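Local coordinates for diaminopimelate decarboxylase (Methanocaldococcus jannaschii, PDB 1TWI), which decarboxylates meso-diaminopimelate to L-lysine, the last step of lysine biosynthesis, with pyridoxal 5'-phosphate as cofactor, at residues 147-161 and 196-210. Sequence-based numbering, arbitrary orientation.
Sequences KELGETANVAFRINP and ALEMEYVNVVGVHCH. With PLP (pyridoxal-5'-phosphate), chain E.
The Phe157 ring lies across Val204 at about a right angle. Phe157 CE1 is 4.0 Å from Val204 CG1, and Phe157 CZ meets Ala196 CB at 3.5 Å, so the ring bridges strand 202-208 and the last turn of helix 188-198. Gly206 O lies at the ring edge. On the same sheet face, Val155 CG2 sits 3.8 Å from Val202 CB.

Strands 153-160 and 202-208 are parallel, their axes 20° apart. Ala153 N bonds to Tyr201 O. Val155 bonds both ways, its N to Asn203 O and its O to Val205 N. Strand 202-208 then gains one residue at Val205, a beta bulge, and Phe157 N bonds to Gly206 O. The pairing ends with Ile159 N bonded to His208 O at 2.8 Å. On the other face, Ala156 CB lies beside the Gly206 carbonyl, 3.6 Å from Gly206 O, where Gly206 brings no side chain.

Before the strands, Lys147, in the last turn of helix 136-149, packs on one face of the Tyr201 ring. Lys147 CB stands over the Tyr201 ring centre at 3.6 Å, a CH-pi contact. CG is anti to the backbone N (chi1 178°), which carries the chain across that face toward CZ.

At the C-terminal ends, Arg158 and His208 point the same way, guanidinium and imidazole nearly perpendicular. Arg158 CG fits against the imidazole edge, 3.3 Å from His208 ND1. This aliphatic part buries ND1, which has no polar partner. Arg158 NH2 bonds weakly to His210 O, and one water links Arg158 NE with Ile159 O and His210 N. His208 NE2 is bonded to Glu290, and His210 ND1 to Gly249. His210 lays its ring over the PLP pyridine, His210 CG 3.4 Å from PLP C2. Neighbouring parallel strands with cofactor-binding residues at their C-terminal ends are characteristic of this family's TIM-barrel domain.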
# COMPACT_ATOMS: atom_id res chain seq x y z
N LYS A 147 -34.42 3.89 -13.29
CA LYS A 147 -35.75 4.54 -13.38
C LYS A 147 -35.56 6.09 -13.49
O LYS A 147 -36.19 6.74 -14.34
CB LYS A 147 -36.57 4.26 -12.13
CG LYS A 147 -37.96 4.93 -12.11
CD LYS A 147 -38.59 4.75 -10.73
CE LYS A 147 -40.10 5.12 -10.65
NZ LYS A 147 -40.61 4.86 -9.24
N GLU A 148 -34.66 6.67 -12.69
CA GLU A 148 -34.44 8.11 -12.77
C GLU A 148 -33.94 8.58 -14.15
O GLU A 148 -34.36 9.63 -14.67
CB GLU A 148 -33.48 8.56 -11.66
CG GLU A 148 -34.09 8.45 -10.28
CD GLU A 148 -33.14 8.89 -9.19
OE1 GLU A 148 -31.96 8.42 -9.23
OE2 GLU A 148 -33.54 9.70 -8.31
N LEU A 149 -33.06 7.80 -14.76
CA LEU A 149 -32.54 8.18 -16.07
C LEU A 149 -33.48 7.75 -17.23
O LEU A 149 -33.18 8.01 -18.38
CB LEU A 149 -31.16 7.53 -16.29
CG LEU A 149 -30.08 7.86 -15.27
CD1 LEU A 149 -28.74 7.05 -15.63
CD2 LEU A 149 -29.79 9.30 -15.34
N GLY A 150 -34.58 7.06 -16.94
CA GLY A 150 -35.46 6.64 -18.03
C GLY A 150 -34.80 5.56 -18.93
O GLY A 150 -34.98 5.51 -20.15
N GLU A 151 -34.01 4.69 -18.31
CA GLU A 151 -33.29 3.65 -19.03
C GLU A 151 -33.50 2.26 -18.39
O GLU A 151 -34.18 2.15 -17.37
CB GLU A 151 -31.80 3.99 -19.00
CG GLU A 151 -31.40 5.19 -19.85
CD GLU A 151 -31.69 4.97 -21.34
OE1 GLU A 151 -31.54 3.83 -21.83
OE2 GLU A 151 -32.06 5.94 -22.02
N THR A 152 -32.92 1.21 -18.98
CA THR A 152 -33.01 -0.13 -18.41
C THR A 152 -31.56 -0.63 -18.20
O THR A 152 -30.83 -0.74 -19.19
CB THR A 152 -33.74 -1.11 -19.35
OG1 THR A 152 -35.09 -0.65 -19.53
CG2 THR A 152 -33.83 -2.55 -18.70
N ALA A 153 -31.12 -0.92 -16.96
CA ALA A 153 -29.75 -1.41 -16.72
C ALA A 153 -29.65 -2.93 -16.89
O ALA A 153 -30.56 -3.66 -16.51
CB ALA A 153 -29.30 -1.06 -15.28
N ASN A 154 -28.55 -3.40 -17.45
CA ASN A 154 -28.32 -4.83 -17.60
C ASN A 154 -27.73 -5.31 -16.29
O ASN A 154 -26.77 -4.69 -15.82
CB ASN A 154 -27.33 -5.05 -18.75
CG ASN A 154 -27.93 -4.64 -20.08
OD1 ASN A 154 -29.06 -5.00 -20.36
ND2 ASN A 154 -27.19 -3.85 -20.89
N VAL A 155 -28.29 -6.35 -15.67
CA VAL A 155 -27.73 -6.85 -14.42
C VAL A 155 -27.42 -8.34 -14.46
O VAL A 155 -28.22 -9.13 -14.95
CB VAL A 155 -28.64 -6.58 -13.15
CG1 VAL A 155 -28.63 -4.99 -12.79
CG2 VAL A 155 -30.08 -7.05 -13.39
N ALA A 156 -26.20 -8.67 -13.98
CA ALA A 156 -25.74 -10.04 -13.80
C ALA A 156 -25.68 -10.12 -12.25
O ALA A 156 -25.81 -9.11 -11.56
CB ALA A 156 -24.34 -10.22 -14.44
N PHE A 157 -25.52 -11.32 -11.69
CA PHE A 157 -25.50 -11.43 -10.25
C PHE A 157 -24.29 -12.18 -9.81
O PHE A 157 -24.03 -13.29 -10.30
CB PHE A 157 -26.80 -12.17 -9.79
CG PHE A 157 -28.04 -11.40 -10.08
CD1 PHE A 157 -28.54 -11.33 -11.38
CD2 PHE A 157 -28.60 -10.61 -9.09
CE1 PHE A 157 -29.59 -10.44 -11.69
CE2 PHE A 157 -29.66 -9.72 -9.39
CZ PHE A 157 -30.14 -9.63 -10.67
N ARG A 158 -23.52 -11.59 -8.89
CA ARG A 158 -22.32 -12.28 -8.39
C ARG A 158 -22.83 -13.20 -7.28
O ARG A 158 -23.34 -12.75 -6.27
CB ARG A 158 -21.30 -11.29 -7.79
CG ARG A 158 -20.12 -11.99 -7.16
CD ARG A 158 -19.01 -11.01 -6.70
NE ARG A 158 -17.81 -11.75 -6.28
CZ ARG A 158 -16.64 -11.20 -6.01
NH1 ARG A 158 -16.50 -9.88 -6.10
NH2 ARG A 158 -15.61 -11.96 -5.65
N ILE A 159 -22.68 -14.50 -7.49
CA ILE A 159 -23.16 -15.48 -6.52
C ILE A 159 -22.01 -16.20 -5.82
O ILE A 159 -20.91 -16.31 -6.37
CB ILE A 159 -23.99 -16.58 -7.23
CG1 ILE A 159 -23.11 -17.29 -8.31
CG2 ILE A 159 -25.12 -15.95 -8.10
CD1 ILE A 159 -23.88 -18.46 -9.09
N ASN A 160 -22.30 -16.73 -4.63
CA ASN A 160 -21.33 -17.52 -3.85
C ASN A 160 -21.95 -18.92 -3.86
O ASN A 160 -22.81 -19.22 -3.06
CB ASN A 160 -21.28 -16.96 -2.45
CG ASN A 160 -20.85 -15.53 -2.46
OD1 ASN A 160 -20.13 -15.12 -3.38
ND2 ASN A 160 -21.24 -14.76 -1.46
N PRO A 161 -21.54 -19.75 -4.82
CA PRO A 161 -22.03 -21.13 -5.02
C PRO A 161 -21.71 -22.02 -3.87
O PRO A 161 -20.83 -21.72 -3.04
CB PRO A 161 -21.39 -21.55 -6.34
CG PRO A 161 -20.09 -20.80 -6.35
CD PRO A 161 -20.34 -19.48 -5.62
N ALA A 196 -35.27 -8.97 -9.14
CA ALA A 196 -34.93 -8.23 -10.35
C ALA A 196 -35.93 -8.49 -11.48
O ALA A 196 -36.19 -7.61 -12.28
CB ALA A 196 -33.49 -8.58 -10.85
N LEU A 197 -36.43 -9.72 -11.57
CA LEU A 197 -37.37 -10.00 -12.68
C LEU A 197 -38.69 -9.24 -12.51
O LEU A 197 -39.38 -8.99 -13.49
CB LEU A 197 -37.63 -11.50 -12.78
CG LEU A 197 -36.38 -12.27 -13.23
CD1 LEU A 197 -36.53 -13.75 -12.95
CD2 LEU A 197 -36.14 -12.04 -14.65
N GLU A 198 -39.03 -8.87 -11.28
CA GLU A 198 -40.24 -8.09 -11.00
C GLU A 198 -39.96 -6.59 -11.15
O GLU A 198 -40.88 -5.81 -11.33
CB GLU A 198 -40.78 -8.38 -9.59
CG GLU A 198 -41.21 -9.85 -9.44
CD GLU A 198 -42.01 -10.40 -10.67
OE1 GLU A 198 -43.19 -10.01 -10.83
OE2 GLU A 198 -41.44 -11.23 -11.48
N MET A 199 -38.70 -6.18 -11.11
CA MET A 199 -38.40 -4.76 -11.27
C MET A 199 -38.59 -4.35 -12.72
O MET A 199 -38.36 -5.15 -13.60
CB MET A 199 -36.96 -4.49 -10.84
CG MET A 199 -36.85 -4.50 -9.37
SD MET A 199 -35.13 -4.53 -8.91
CE MET A 199 -35.32 -4.40 -7.20
N GLU A 200 -38.97 -3.10 -12.98
CA GLU A 200 -39.20 -2.67 -14.34
C GLU A 200 -38.04 -2.05 -15.04
O GLU A 200 -38.09 -1.89 -16.26
CB GLU A 200 -40.36 -1.66 -14.37
CG GLU A 200 -41.54 -2.15 -13.54
CD GLU A 200 -42.79 -1.25 -13.67
OE1 GLU A 200 -42.69 -0.00 -13.43
OE2 GLU A 200 -43.87 -1.79 -14.00
N TYR A 201 -36.98 -1.69 -14.32
CA TYR A 201 -35.87 -1.02 -14.98
C TYR A 201 -34.55 -1.77 -15.05
O TYR A 201 -33.53 -1.16 -15.24
CB TYR A 201 -35.64 0.39 -14.35
CG TYR A 201 -36.93 1.21 -14.31
CD1 TYR A 201 -37.85 1.02 -13.30
CD2 TYR A 201 -37.26 2.08 -15.35
CE1 TYR A 201 -39.09 1.66 -13.33
CE2 TYR A 201 -38.49 2.74 -15.38
CZ TYR A 201 -39.40 2.52 -14.37
OH TYR A 201 -40.64 3.14 -14.36
N VAL A 202 -34.58 -3.09 -14.90
CA VAL A 202 -33.32 -3.86 -15.00
C VAL A 202 -33.67 -5.04 -15.90
O VAL A 202 -34.84 -5.42 -16.00
CB VAL A 202 -32.74 -4.36 -13.61
CG1 VAL A 202 -32.48 -3.15 -12.66
CG2 VAL A 202 -33.72 -5.38 -12.93
N ASN A 203 -32.64 -5.58 -16.53
CA ASN A 203 -32.71 -6.68 -17.45
C ASN A 203 -31.67 -7.70 -16.98
O ASN A 203 -30.46 -7.42 -17.02
CB ASN A 203 -32.36 -6.15 -18.85
CG ASN A 203 -32.20 -7.24 -19.87
OD1 ASN A 203 -31.14 -7.33 -20.53
ND2 ASN A 203 -33.22 -8.04 -20.04
N VAL A 204 -32.16 -8.87 -16.54
CA VAL A 204 -31.34 -9.99 -16.03
C VAL A 204 -30.58 -10.63 -17.16
O VAL A 204 -31.22 -11.21 -18.05
CB VAL A 204 -32.24 -11.07 -15.33
CG1 VAL A 204 -31.36 -12.25 -14.84
CG2 VAL A 204 -32.95 -10.45 -14.11
N VAL A 205 -29.25 -10.57 -17.15
CA VAL A 205 -28.45 -11.16 -18.24
C VAL A 205 -27.39 -12.23 -17.83
O VAL A 205 -26.76 -12.82 -18.70
CB VAL A 205 -27.63 -10.09 -19.06
CG1 VAL A 205 -28.54 -9.11 -19.81
CG2 VAL A 205 -26.65 -9.36 -18.13
N GLY A 206 -27.16 -12.48 -16.55
CA GLY A 206 -26.17 -13.51 -16.24
C GLY A 206 -25.87 -13.72 -14.78
O GLY A 206 -26.49 -13.08 -13.90
N VAL A 207 -24.95 -14.64 -14.50
CA VAL A 207 -24.49 -14.88 -13.13
C VAL A 207 -22.94 -14.78 -13.22
O VAL A 207 -22.35 -15.04 -14.27
CB VAL A 207 -24.90 -16.30 -12.62
CG1 VAL A 207 -26.47 -16.38 -12.43
CG2 VAL A 207 -24.45 -17.33 -13.64
N HIS A 208 -22.31 -14.39 -12.13
CA HIS A 208 -20.85 -14.18 -12.06
C HIS A 208 -20.36 -14.83 -10.77
O HIS A 208 -21.12 -14.99 -9.78
CB HIS A 208 -20.60 -12.66 -12.00
CG HIS A 208 -19.22 -12.28 -11.56
ND1 HIS A 208 -18.91 -11.97 -10.26
CD2 HIS A 208 -18.06 -12.15 -12.26
CE1 HIS A 208 -17.63 -11.64 -10.17
NE2 HIS A 208 -17.09 -11.74 -11.37
N CYS A 209 -19.09 -15.25 -10.78
CA CYS A 209 -18.50 -15.82 -9.58
C CYS A 209 -16.98 -15.61 -9.74
O CYS A 209 -16.43 -15.69 -10.85
CB CYS A 209 -18.81 -17.33 -9.50
SG CYS A 209 -18.14 -18.11 -8.05
N HIS A 210 -16.34 -15.27 -8.65
CA HIS A 210 -14.91 -15.06 -8.65
C HIS A 210 -14.52 -15.64 -7.32
O HIS A 210 -15.01 -15.21 -6.24
CB HIS A 210 -14.55 -13.59 -8.68
CG HIS A 210 -13.09 -13.38 -8.49
ND1 HIS A 210 -12.17 -13.68 -9.47
CD2 HIS A 210 -12.39 -12.96 -7.41
CE1 HIS A 210 -10.96 -13.46 -9.00
NE2 HIS A 210 -11.07 -13.03 -7.74
N1 PLP E . -12.59 -10.67 -10.95
C2 PLP E . -12.82 -10.17 -9.68
C2A PLP E . -14.30 -10.00 -9.27
C3 PLP E . -11.72 -9.84 -8.91
O3 PLP E . -11.98 -9.35 -7.67
C4 PLP E . -10.42 -10.02 -9.32
C4A PLP E . -9.25 -9.61 -8.36
O4A PLP E . -9.54 -8.94 -7.43
C5 PLP E . -10.17 -10.53 -10.61
C6 PLP E . -11.28 -10.86 -11.38
C5A PLP E . -8.81 -10.81 -11.24
O4P PLP E . -8.03 -11.74 -10.45
P PLP E . -6.63 -12.28 -10.96
O1P PLP E . -6.18 -13.16 -9.87
O2P PLP E . -5.76 -11.07 -11.11
O3P PLP E . -6.85 -13.00 -12.22
O HOH W 1 -18.21 -14.82 -6.15